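Local structure of enoyl-CoA hydratase (3T3W) at residues V200-R203 / D204-D207. The protein probably acts as an enoyl-CoA hydratase of the crotonase-like family, adding water to the double bond of enoyl-CoA substrates in lipid metabolism. Residues are numbered along the deposited sequence; the frame is centred on the assembly and turned at random.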
ATOM      1  N   VAL F 200     -24.621  19.819   9.439  1.00 12.12           N
ATOM      2  CA  VAL F 200     -24.977  20.219  10.802  1.00 11.75           C
ATOM      3  C   VAL F 200     -26.343  20.900  10.719  1.00 12.13           C
ATOM      4  O   VAL F 200     -26.579  21.777   9.846  1.00 11.96           O
ATOM      5  CB  VAL F 200     -23.944  21.220  11.389  1.00 11.92           C
ATOM      6  CG1 VAL F 200     -24.380  21.673  12.803  1.00 11.88           C
ATOM      7  CG2 VAL F 200     -22.529  20.604  11.337  1.00 11.86           C
ATOM      8  N   VAL F 201     -27.251  20.480  11.600  1.00 11.90           N
ATOM      9  CA  VAL F 201     -28.633  20.934  11.570  1.00 12.28           C
ATOM     10  C   VAL F 201     -29.059  21.254  13.005  1.00 12.48           C
ATOM     11  O   VAL F 201     -28.418  20.827  13.986  1.00 11.22           O
ATOM     12  CB  VAL F 201     -29.587  19.844  10.991  1.00 12.33           C
ATOM     13  CG1 VAL F 201     -29.145  19.424   9.571  1.00 12.67           C
ATOM     14  CG2 VAL F 201     -29.631  18.617  11.887  1.00 12.23           C
ATOM     15  N   PRO F 202     -30.116  22.047  13.137  1.00 13.60           N
ATOM     16  CA  PRO F 202     -30.603  22.336  14.502  1.00 14.22           C
ATOM     17  C   PRO F 202     -31.055  21.072  15.212  1.00 14.02           C
ATOM     18  O   PRO F 202     -31.589  20.178  14.578  1.00 12.75           O
ATOM     19  CB  PRO F 202     -31.798  23.276  14.250  1.00 14.99           C
ATOM     20  CG  PRO F 202     -31.429  23.959  12.945  1.00 15.12           C
ATOM     21  CD  PRO F 202     -30.787  22.861  12.111  1.00 14.44           C
ATOM     22  N   ARG F 203     -30.859  21.014  16.537  1.00 14.73           N
ATOM     23  CA  ARG F 203     -31.183  19.841  17.310  1.00 16.30           C
ATOM     24  C   ARG F 203     -32.629  19.412  17.111  1.00 17.28           C
ATOM     25  O   ARG F 203     -32.931  18.247  16.899  1.00 16.20           O
ATOM     26  CB  ARG F 203     -30.902  20.093  18.807  1.00 18.43           C
ATOM     27  CG  ARG F 203     -31.417  19.051  19.784  1.00 20.86           C
ATOM     28  CD  ARG F 203     -30.746  17.709  19.592  1.00 22.34           C
ATOM     29  NE  ARG F 203     -31.305  16.645  20.479  1.00 24.59           N
ATOM     30  CZ  ARG F 203     -32.136  15.683  20.065  1.00 25.91           C
ATOM     31  NH1 ARG F 203     -32.568  15.651  18.795  1.00 25.97           N
ATOM     32  NH2 ARG F 203     -32.551  14.747  20.911  1.00 27.05           N
ATOM     33  N   ASP F 204     -33.534  20.378  17.115  1.00 18.41           N
ATOM     34  CA  ASP F 204     -34.936  20.012  17.016  1.00 21.16           C
ATOM     35  C   ASP F 204     -35.405  19.544  15.630  1.00 19.82           C
ATOM     36  O   ASP F 204     -36.540  19.118  15.507  1.00 21.10           O
ATOM     37  CB  ASP F 204     -35.828  21.125  17.582  1.00 24.13           C
ATOM     38  CG  ASP F 204     -35.887  22.349  16.731  1.00 29.00           C
ATOM     39  OD1 ASP F 204     -35.381  22.405  15.584  1.00 33.52           O
ATOM     40  OD2 ASP F 204     -36.506  23.323  17.235  1.00 38.92           O
ATOM     41  N   ARG F 205     -34.544  19.633  14.610  1.00 18.06           N
ATOM     42  CA  ARG F 205     -34.822  19.132  13.274  1.00 17.43           C
ATOM     43  C   ARG F 205     -33.982  17.938  12.884  1.00 15.45           C
ATOM     44  O   ARG F 205     -34.110  17.466  11.757  1.00 14.42           O
ATOM     45  CB  ARG F 205     -34.514  20.187  12.200  1.00 19.66           C
ATOM     46  CG  ARG F 205     -35.483  21.282  12.084  1.00 21.77           C
ATOM     47  CD  ARG F 205     -35.659  21.694  10.630  1.00 20.97           C
ATOM     48  NE  ARG F 205     -34.419  22.141   9.994  1.00 20.27           N
ATOM     49  CZ  ARG F 205     -33.953  23.386  10.046  1.00 21.58           C
ATOM     50  NH1 ARG F 205     -34.530  24.319  10.790  1.00 21.25           N
ATOM     51  NH2 ARG F 205     -32.863  23.703   9.379  1.00 23.22           N
ATOM     52  N   LEU F 206     -33.123  17.453  13.791  1.00 13.80           N
ATOM     53  CA  LEU F 206     -32.195  16.372  13.436  1.00 12.87           C
ATOM     54  C   LEU F 206     -32.905  15.133  12.850  1.00 12.28           C
ATOM     55  O   LEU F 206     -32.510  14.627  11.803  1.00 12.03           O
ATOM     56  CB  LEU F 206     -31.385  16.008  14.672  1.00 12.52           C
ATOM     57  CG  LEU F 206     -30.435  14.832  14.472  1.00 11.72           C
ATOM     58  CD1 LEU F 206     -29.422  15.125  13.361  1.00 11.62           C
ATOM     59  CD2 LEU F 206     -29.739  14.495  15.803  1.00 11.41           C
ATOM     60  N   ASP F 207     -33.941  14.636  13.529  1.00 12.84           N
ATOM     61  CA  ASP F 207     -34.672  13.474  13.059  1.00 12.95           C
ATOM     62  C   ASP F 207     -35.355  13.700  11.698  1.00 12.79           C
ATOM     63  O   ASP F 207     -35.251  12.849  10.799  1.00 12.21           O
ATOM     64  CB  ASP F 207     -35.694  12.989  14.090  1.00 13.79           C
ATOM     65  CG  ASP F 207     -35.063  12.203  15.216  1.00 15.20           C
ATOM     66  OD1 ASP F 207     -34.006  11.539  14.989  1.00 15.21           O
ATOM     67  OD2 ASP F 207     -35.669  12.210  16.327  1.00 16.16           O
TER
HETATM   68  O   HOH W   1     -34.916  15.886  16.154  1.00 18.43           O
HETATM   69  O   HOH W   2     -35.184  14.356  18.317  1.00 36.42           O
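P202 and R205 close a type I beta turn through a backbone hydrogen bond from R205 N to P202 O (3.0 Å), and R203 and L206 close a second, overlapping turn, with L206 N donating to R203 O at 3.2 Å. The pair illustrates how a crotonase-like domain passes from strand to helix: strand 199-201, the outermost strand on one side of this chain's six-stranded sheet and bonded to A144 of strand 141-145, runs through these turns into helix 206-217. Water extends the pattern by one step. R203 O also accepts a hydrogen bond from water 1 at 3.2 Å, and that water in turn accepts one from D207 N, so a solvent molecule links the two groups that a direct i to i+4 helical bond would join.

On the buried side, V201 and L206 cross at about a right angle, CG2 of V201 meeting CD1 of L206 at 3.8 Å; both side chains also touch I143 of strand 141-145, which seats the start of the helix against the sheet. The more exposed side is lined by R205. With CG anti to its carbonyl carbon (chi1 -75°) and further bends at chi2 and chi3, the chain brings the guanidinium alongside the P202 ring, whose CD lies over one face, 3.5 Å from NH2 and toward the rim of the group. R205 NE forms a salt bridge with E209 of helix 206-217.

R203 and D207 do not touch directly. R71 holds D207 OD1 by a salt bridge, while water 2 spans the gap to R203, accepting a hydrogen bond from R203 NH1 and donating one to D207 OD2, each 3.0 Å long.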